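Beta-N-acetylhexosaminidase (Beutenbergia cavernae, PDB 5BU9) probably hydrolyses terminal non-reducing N-acetyl-D-hexosamine residues of N-acetyl-beta-D-hexosaminides, as a member of glycoside hydrolase family 3. Local coordinates at residues Ala63-Asp66 / Glu67-Gly70; Ala24-Val27 / Thr28-Ile32; Ala160-Val163 / Ala164-Asn168. All coordinates share one frame; numbering follows the deposited sequence.

Contact 1 of 3, residues Ala63-Asp66 / Glu67-Gly70; sequences AVTD and EATG
Ala63 meets Ala68 through its carbonyl: Ala63 O stands 3.4 Å from Ala68 CB, a van der Waals approach, while the methyl of Ala63 packs on Ile32 and Thr33 of helix 26-35. Val64 follows with its branch point, Val64 CB lying 3.7 Å from Thr69 OG1. That hydroxyl has its polar partner in Val72 O, to which it is hydrogen-bonded, and Leu74 packs against Val64. Thr65 carries most of the polar contact. With chi1 at 60° its OG1 is tucked between backbone N and carbonyl carbon, a position from which Thr65 OG1 accepts from Ala68 N at 2.9 Å, the N-H bent to 146°. This is the N-cap of helix 66-69, a single turn inserted between helix 50-61 and strand 75-82 in a domain of the TIM-barrel clan. Ala68, three places beyond the cap, offers no side-chain acceptor, so there is no reciprocal capping-box bond; the Thr65 backbone is hydrogen-bonded with Gly71. The Ala68 methyl lies against the cap, Ala68 CB being 3.2 Å from Thr65 OG1. The carbonyl of Thr65 receives Thr69 N at 3.1 Å (Thr65 O to Thr69 N) in an almost straight bond, 173° at the hydrogen. Asp66 contributes mainly backbone: its O accepts a weak, bent bond from Gly70 N, 2.9 Å from Asp66 O. Gly70 then leaves helical geometry with positive phi, a conformation that favours glycine, and its CA-H also approaches the same oxygen, Gly70 CA lying 3.1 Å from Asp66 O.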
ATOM      1  N   ALA A  63       7.914 -20.372  -2.112  1.00 51.61           N
ATOM      2  CA  ALA A  63       9.068 -19.913  -2.855  1.00 44.08           C
ATOM      3  C   ALA A  63      10.040 -19.211  -1.932  1.00 42.68           C
ATOM      4  O   ALA A  63      11.141 -18.887  -2.353  1.00 50.55           O
ATOM      5  CB  ALA A  63       8.647 -18.985  -3.994  1.00 36.14           C
ATOM      6  N   VAL A  64       9.658 -18.967  -0.678  1.00 44.02           N
ATOM      7  CA  VAL A  64      10.637 -18.368   0.226  1.00 53.12           C
ATOM      8  C   VAL A  64      11.536 -19.500   0.651  1.00 57.80           C
ATOM      9  O   VAL A  64      11.081 -20.565   1.062  1.00 49.82           O
ATOM     10  CB  VAL A  64      10.041 -17.567   1.460  1.00 46.81           C
ATOM     11  CG1 VAL A  64       8.736 -16.860   1.139  1.00 49.56           C
ATOM     12  CG2 VAL A  64       9.952 -18.365   2.733  1.00 38.30           C
ATOM     13  N   THR A  65      12.822 -19.255   0.439  1.00 40.45           N
ATOM     14  CA  THR A  65      13.945 -20.137   0.742  1.00 43.64           C
ATOM     15  C   THR A  65      15.042 -19.213   1.231  1.00 49.40           C
ATOM     16  O   THR A  65      14.883 -17.985   1.178  1.00 54.70           O
ATOM     17  CB  THR A  65      14.469 -20.898  -0.483  1.00 55.38           C
ATOM     18  OG1 THR A  65      14.914 -19.947  -1.468  1.00 50.87           O
ATOM     19  CG2 THR A  65      13.380 -21.769  -1.085  1.00 47.55           C
ATOM     20  N   ASP A  66      16.155 -19.790   1.669  1.00 49.80           N
ATOM     21  CA  ASP A  66      17.273 -18.989   2.110  1.00 45.34           C
ATOM     22  C   ASP A  66      17.919 -18.235   0.923  1.00 44.13           C
ATOM     23  O   ASP A  66      18.283 -17.058   1.024  1.00 51.87           O
ATOM     24  CB  ASP A  66      18.322 -19.860   2.831  1.00 49.91           C
ATOM     25  CG  ASP A  66      19.352 -19.006   3.566  1.00 75.17           C
ATOM     26  OD1 ASP A  66      19.003 -18.460   4.642  1.00 85.13           O
ATOM     27  OD2 ASP A  66      20.487 -18.840   3.052  1.00 76.93           O
ATOM     28  N   GLU A  67      18.061 -18.925  -0.194  1.00 45.12           N
ATOM     29  CA  GLU A  67      18.568 -18.319  -1.412  1.00 53.26           C
ATOM     30  C   GLU A  67      17.631 -17.249  -1.988  1.00 56.52           C
ATOM     31  O   GLU A  67      18.087 -16.265  -2.549  1.00 47.40           O
ATOM     32  CB  GLU A  67      18.822 -19.408  -2.449  1.00 59.18           C
ATOM     33  CG  GLU A  67      19.436 -18.891  -3.727  1.00 93.20           C
ATOM     34  CD  GLU A  67      20.094 -19.999  -4.498  1.00105.81           C
ATOM     35  OE1 GLU A  67      20.204 -21.103  -3.923  1.00102.84           O
ATOM     36  OE2 GLU A  67      20.491 -19.775  -5.663  1.00103.17           O
ATOM     37  N   ALA A  68      16.324 -17.423  -1.834  1.00 40.11           N
ATOM     38  CA  ALA A  68      15.384 -16.442  -2.371  1.00 45.50           C
ATOM     39  C   ALA A  68      15.332 -15.159  -1.533  1.00 41.34           C
ATOM     40  O   ALA A  68      15.577 -14.076  -2.038  1.00 44.73           O
ATOM     41  CB  ALA A  68      14.007 -17.045  -2.482  1.00 37.32           C
ATOM     42  N   THR A  69      15.013 -15.285  -0.251  1.00 37.33           N
ATOM     43  CA  THR A  69      14.756 -14.116   0.589  1.00 45.07           C
ATOM     44  C   THR A  69      15.479 -14.208   1.937  1.00 44.63           C
ATOM     45  O   THR A  69      15.069 -13.562   2.914  1.00 42.36           O
ATOM     46  CB  THR A  69      13.246 -13.942   0.866  1.00 34.15           C
ATOM     47  OG1 THR A  69      12.777 -15.086   1.590  1.00 38.90           O
ATOM     48  CG2 THR A  69      12.471 -13.872  -0.420  1.00 40.40           C
ATOM     49  N   GLY A  70      16.520 -15.036   2.009  1.00 46.04           N
ATOM     50  CA  GLY A  70      17.218 -15.261   3.274  1.00 40.65           C
ATOM     51  C   GLY A  70      16.297 -15.843   4.338  1.00 63.40           C
ATOM     52  O   GLY A  70      16.531 -15.670   5.544  1.00 43.22           O
TER

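Contact 2 of 3, residues Ala24-Val27 / Thr28-Ile32; sequences AEQV and TLDAI
The amide of Gln26 and the carboxylate of Asp30 meet with their planes 54° apart. Gln26 NE2 donates to Asp30 OD1 over 2.7 Å, the N-H bent to 146°. On the amide's side the acceptor lies almost in plane, beyond the NE2 edge; on the carboxylate's side the donor arrives from above the plane. The same carboxylate face also carries the Gln26 carbonyl, with Gln26 O 3.2 Å from Asp30 CG, and the Gln26 CG methylene, so the carboxylate lies back over the residue one turn earlier. At the far end of the amide, Gln26 OE1 is 4.1 Å from Leu29 CD1. This reach depends on a bend: CG leaves anti to the backbone N, but chi2 of 57° bends the amide forward along the helix, toward Asp30. Both polar side chains are on the exposed side of helix 26-35, which links strands 15-20 and 39-43 as the helix of a beta-alpha-beta unit in this TIM-barrel-type domain. Glu25 is the N-cap residue. Its carbonyl takes a nearly straight bond from Leu29 N, 3.1 Å from Glu25 O, and a weak one from Thr28 N, while its carboxylate turns to Asp20 N through OE1. Leu29 lies over the entry to the helix: Leu29 CG is 3.6 Å from Glu25 O, and Leu29 CD1 is 3.9 Å from Ala24 O, with both Ala24 and Leu29 touching Leu60 of helix 50-61. Facing the sheet, Thr28 is buried and its OG1 is hydrogen-bonded to Gly18 O of strand 15-20. Val27 CG1 lies 3.9 Å from that hydroxyl oxygen, Thr28 OG1, and Val27 also touches Pro302.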
ATOM      1  N   ALA A  24      -1.214 -18.400  -8.507  1.00 46.10           N
ATOM      2  CA  ALA A  24       0.188 -18.076  -8.284  1.00 33.49           C
ATOM      3  C   ALA A  24       0.894 -18.004  -9.645  1.00 50.77           C
ATOM      4  O   ALA A  24       1.385 -18.999 -10.150  1.00 41.39           O
ATOM      5  CB  ALA A  24       0.851 -19.100  -7.398  1.00 34.69           C
ATOM      6  N   GLU A  25       0.954 -16.808 -10.216  1.00 38.67           N
ATOM      7  CA  GLU A  25       1.488 -16.604 -11.550  1.00 33.20           C
ATOM      8  C   GLU A  25       2.996 -16.849 -11.588  1.00 33.64           C
ATOM      9  O   GLU A  25       3.719 -16.481 -10.660  1.00 37.60           O
ATOM     10  CB  GLU A  25       1.154 -15.184 -12.021  1.00 32.34           C
ATOM     11  CG  GLU A  25      -0.341 -14.965 -12.326  1.00 39.40           C
ATOM     12  CD  GLU A  25      -0.587 -13.669 -13.096  1.00 36.76           C
ATOM     13  OE1 GLU A  25      -0.780 -12.620 -12.441  1.00 48.62           O
ATOM     14  OE2 GLU A  25      -0.543 -13.699 -14.349  1.00 72.27           O
ATOM     15  N   GLN A  26       3.467 -17.455 -12.669  1.00 41.74           N
ATOM     16  CA  GLN A  26       4.883 -17.766 -12.825  1.00 35.42           C
ATOM     17  C   GLN A  26       5.767 -16.512 -12.743  1.00 36.85           C
ATOM     18  O   GLN A  26       6.838 -16.564 -12.137  1.00 37.72           O
ATOM     19  CB  GLN A  26       5.118 -18.529 -14.140  1.00 35.32           C
ATOM     20  CG  GLN A  26       6.540 -19.120 -14.292  1.00 47.74           C
ATOM     21  CD  GLN A  26       6.900 -20.066 -13.150  1.00 46.15           C
ATOM     22  OE1 GLN A  26       6.110 -20.929 -12.784  1.00 48.88           O
ATOM     23  NE2 GLN A  26       8.089 -19.888 -12.572  1.00 60.90           N
ATOM     24  N   VAL A  27       5.303 -15.381 -13.282  1.00 33.26           N
ATOM     25  CA  VAL A  27       6.064 -14.111 -13.218  1.00 32.77           C
ATOM     26  C   VAL A  27       6.346 -13.693 -11.765  1.00 38.31           C
ATOM     27  O   VAL A  27       7.441 -13.196 -11.442  1.00 36.36           O
ATOM     28  CB  VAL A  27       5.336 -12.942 -13.998  1.00 36.18           C
ATOM     29  CG1 VAL A  27       3.930 -12.660 -13.431  1.00 43.98           C
ATOM     30  CG2 VAL A  27       6.188 -11.645 -13.993  1.00 29.80           C
ATOM     31  N   THR A  28       5.359 -13.880 -10.900  1.00 33.83           N
ATOM     32  CA  THR A  28       5.491 -13.549  -9.476  1.00 31.47           C
ATOM     33  C   THR A  28       6.428 -14.516  -8.749  1.00 37.16           C
ATOM     34  O   THR A  28       7.274 -14.113  -7.970  1.00 38.37           O
ATOM     35  CB  THR A  28       4.131 -13.576  -8.812  1.00 42.67           C
ATOM     36  OG1 THR A  28       3.250 -12.800  -9.620  1.00 29.43           O
ATOM     37  CG2 THR A  28       4.189 -12.982  -7.405  1.00 34.22           C
ATOM     38  N   LEU A  29       6.254 -15.801  -9.015  1.00 35.69           N
ATOM     39  CA  LEU A  29       7.124 -16.823  -8.483  1.00 32.85           C
ATOM     40  C   LEU A  29       8.579 -16.588  -8.928  1.00 36.06           C
ATOM     41  O   LEU A  29       9.490 -16.716  -8.142  1.00 35.03           O
ATOM     42  CB  LEU A  29       6.634 -18.211  -8.927  1.00 33.01           C
ATOM     43  CG  LEU A  29       5.304 -18.702  -8.342  1.00 52.59           C
ATOM     44  CD1 LEU A  29       4.946 -20.066  -8.925  1.00 35.42           C
ATOM     45  CD2 LEU A  29       5.367 -18.803  -6.825  1.00 42.48           C
ATOM     46  N   ASP A  30       8.788 -16.259 -10.195  1.00 34.86           N
ATOM     47  CA  ASP A  30      10.115 -15.895 -10.649  1.00 31.78           C
ATOM     48  C   ASP A  30      10.633 -14.640  -9.948  1.00 42.68           C
ATOM     49  O   ASP A  30      11.819 -14.544  -9.661  1.00 40.35           O
ATOM     50  CB  ASP A  30      10.142 -15.641 -12.163  1.00 34.25           C
ATOM     51  CG  ASP A  30       9.865 -16.920 -13.003  1.00 35.69           C
ATOM     52  OD1 ASP A  30      10.026 -18.056 -12.485  1.00 44.07           O
ATOM     53  OD2 ASP A  30       9.483 -16.750 -14.190  1.00 49.55           O
ATOM     54  N   ALA A  31       9.765 -13.661  -9.717  1.00 38.27           N
ATOM     55  CA  ALA A  31      10.187 -12.408  -9.072  1.00 30.05           C
ATOM     56  C   ALA A  31      10.746 -12.727  -7.692  1.00 47.50           C
ATOM     57  O   ALA A  31      11.784 -12.203  -7.337  1.00 35.25           O
ATOM     58  CB  ALA A  31       9.052 -11.428  -8.973  1.00 27.10           C
ATOM     59  N   ILE A  32      10.084 -13.623  -6.949  1.00 32.77           N
ATOM     60  CA  ILE A  32      10.584 -14.083  -5.663  1.00 31.51           C
ATOM     61  C   ILE A  32      11.885 -14.896  -5.778  1.00 35.63           C
ATOM     62  O   ILE A  32      12.843 -14.652  -5.056  1.00 38.26           O
ATOM     63  CB  ILE A  32       9.544 -14.934  -4.931  1.00 37.33           C
ATOM     64  CG1 ILE A  32       8.266 -14.160  -4.696  1.00 34.28           C
ATOM     65  CG2 ILE A  32      10.089 -15.402  -3.610  1.00 32.19           C
ATOM     66  CD1 ILE A  32       7.165 -15.048  -4.140  1.00 36.03           C
TER

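Contact 3 of 3, residues Ala160-Val163 / Ala164-Asn168; sequences AETV and ASHAN
His166 folds back onto Thr162, one turn earlier in helix 160-176, an i/i+4 pairing at the start of a helix of the TIM-barrel-type domain. Its CB and CG each lie 3.6 Å from Thr162 O, with CG anti to the carbonyl carbon of His166 (chi1 -67°), which directs the ring back toward the N-terminal end of the helix. ND1 makes the main contact: His166 ND1 donates to Thr162 O over 2.7 Å at 169°, with the oxygen lying in the ring plane. CE1 comes next, and His166 CE1 touches Thr162 CG2 at 3.7 Å, the methyl running alongside the ring and pointing the same way. At the tip NE2 makes a weak hydrogen bond to Leu105 O, and the buried ring also packs on Phe156, Pro107 and Leu110. Thr162 O thus has two firm donors, because His166 N bonds it too, 3.1 Å from Thr162 O, and the two N-H groups approach from opposite faces of the carbonyl plane. A leucine in place of His166 would probably leave Thr162 O with only the backbone donor of the two, and Leu105 O without its weak partner. Beside this pair, Thr162 OG1 is hydrogen-bonded to Asp159 OD1. On the side facing helix 212-222, Val163 packs on Ala216 and Ala164 on Ala219. In Ser165, chi1 of 62° brings its hydroxyl back over the preceding carbonyls, and Ser165 OG lies 3.1 Å from Thr162 O and 3.2 Å from Glu161 O.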
ATOM      1  N   ALA A 160     -12.022  14.993   9.378  1.00 49.80           N
ATOM      2  CA  ALA A 160     -10.933  14.228   9.967  1.00 49.60           C
ATOM      3  C   ALA A 160     -11.403  13.355  11.130  1.00 61.54           C
ATOM      4  O   ALA A 160     -10.880  12.264  11.331  1.00 44.88           O
ATOM      5  CB  ALA A 160      -9.834  15.152  10.415  1.00 41.93           C
ATOM      6  N   GLU A 161     -12.393  13.813  11.887  1.00 56.30           N
ATOM      7  CA  GLU A 161     -12.781  13.072  13.081  1.00 55.11           C
ATOM      8  C   GLU A 161     -13.544  11.779  12.731  1.00 50.13           C
ATOM      9  O   GLU A 161     -13.280  10.721  13.288  1.00 51.11           O
ATOM     10  CB  GLU A 161     -13.618  13.950  14.002  1.00 45.19           C
ATOM     11  CG  GLU A 161     -13.984  13.268  15.319  1.00 70.66           C
ATOM     12  CD  GLU A 161     -15.242  13.849  15.978  1.00107.16           C
ATOM     13  OE1 GLU A 161     -15.794  14.850  15.452  1.00 87.84           O
ATOM     14  OE2 GLU A 161     -15.680  13.299  17.025  1.00 93.82           O
ATOM     15  N   THR A 162     -14.490  11.878  11.811  1.00 55.06           N
ATOM     16  CA  THR A 162     -15.264  10.721  11.374  1.00 56.36           C
ATOM     17  C   THR A 162     -14.348   9.692  10.726  1.00 41.78           C
ATOM     18  O   THR A 162     -14.389   8.511  11.053  1.00 58.50           O
ATOM     19  CB  THR A 162     -16.371  11.126  10.364  1.00 43.37           C
ATOM     20  OG1 THR A 162     -17.113  12.229  10.888  1.00 67.21           O
ATOM     21  CG2 THR A 162     -17.308   9.977  10.101  1.00 47.87           C
ATOM     22  N   VAL A 163     -13.531  10.159   9.790  1.00 48.16           N
ATOM     23  CA  VAL A 163     -12.601   9.293   9.087  1.00 41.86           C
ATOM     24  C   VAL A 163     -11.651   8.607  10.051  1.00 40.06           C
ATOM     25  O   VAL A 163     -11.454   7.396   9.964  1.00 39.44           O
ATOM     26  CB  VAL A 163     -11.833  10.086   8.003  1.00 38.80           C
ATOM     27  CG1 VAL A 163     -10.628   9.282   7.455  1.00 35.86           C
ATOM     28  CG2 VAL A 163     -12.804  10.450   6.870  1.00 41.36           C
ATOM     29  N   ALA A 164     -11.060   9.369  10.965  1.00 53.10           N
ATOM     30  CA  ALA A 164     -10.167   8.806  11.978  1.00 39.79           C
ATOM     31  C   ALA A 164     -10.824   7.712  12.814  1.00 62.20           C
ATOM     32  O   ALA A 164     -10.263   6.638  12.973  1.00 42.58           O
ATOM     33  CB  ALA A 164      -9.678   9.878  12.885  1.00 45.63           C
ATOM     34  N   SER A 165     -11.996   7.995  13.378  1.00 42.44           N
ATOM     35  CA  SER A 165     -12.621   7.054  14.304  1.00 43.80           C
ATOM     36  C   SER A 165     -13.046   5.750  13.586  1.00 43.27           C
ATOM     37  O   SER A 165     -12.991   4.669  14.161  1.00 51.51           O
ATOM     38  CB  SER A 165     -13.811   7.700  15.020  1.00 45.51           C
ATOM     39  OG  SER A 165     -14.840   8.093  14.134  1.00 48.36           O
ATOM     40  N   HIS A 166     -13.435   5.837  12.324  1.00 42.25           N
ATOM     41  CA  HIS A 166     -13.857   4.626  11.666  1.00 45.45           C
ATOM     42  C   HIS A 166     -12.670   3.860  11.097  1.00 51.41           C
ATOM     43  O   HIS A 166     -12.578   2.643  11.310  1.00 42.00           O
ATOM     44  CB  HIS A 166     -14.921   4.945  10.619  1.00 48.05           C
ATOM     45  CG  HIS A 166     -16.188   5.437  11.240  1.00 65.15           C
ATOM     46  ND1 HIS A 166     -16.364   6.750  11.612  1.00 49.72           N
ATOM     47  CD2 HIS A 166     -17.296   4.777  11.649  1.00 44.56           C
ATOM     48  CE1 HIS A 166     -17.548   6.888  12.183  1.00 57.14           C
ATOM     49  NE2 HIS A 166     -18.134   5.705  12.219  1.00 49.69           N
ATOM     50  N   ALA A 167     -11.740   4.541  10.433  1.00 39.03           N
ATOM     51  CA  ALA A 167     -10.599   3.825   9.863  1.00 37.66           C
ATOM     52  C   ALA A 167      -9.774   3.206  10.981  1.00 40.00           C
ATOM     53  O   ALA A 167      -9.258   2.091  10.832  1.00 37.76           O
ATOM     54  CB  ALA A 167      -9.731   4.735   8.986  1.00 41.09           C
ATOM     55  N   ASN A 168      -9.668   3.896  12.112  1.00 39.34           N
ATOM     56  CA  ASN A 168      -8.871   3.356  13.218  1.00 40.02           C
ATOM     57  C   ASN A 168      -9.568   2.150  13.850  1.00 47.85           C
ATOM     58  O   ASN A 168      -8.913   1.241  14.364  1.00 48.19           O
ATOM     59  CB  ASN A 168      -8.595   4.419  14.288  1.00 50.65           C
ATOM     60  CG  ASN A 168      -7.561   5.421  13.851  1.00 62.90           C
ATOM     61  OD1 ASN A 168      -6.855   5.203  12.861  1.00 51.99           O
ATOM     62  ND2 ASN A 168      -7.461   6.533  14.583  1.00 43.34           N
TER

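How the contacts relate
Contacts 1 and 2 are neighbours, whereas contact 3 stands apart. The centres of contacts 1 and 2 are about 13 Å apart, and Ile32 joins them: its CG2 is 3.9 Å from Ala63 O, and Ile32 O is 3.7 Å from Ala68 CB. The N-terminal part of helix 26-35, through Ile32, is therefore packed directly against the capped turn of 63-70 on one side of the domain. Residues 160-168 lie on the opposite side of the chain's centre, their centre about 39 Å from that of contact 1 and about 37 Å from that of contact 2, with nearest atoms about 28 Å and 27 Å away. All three belong to the family 3 N-terminal domain, of the TIM-barrel clan.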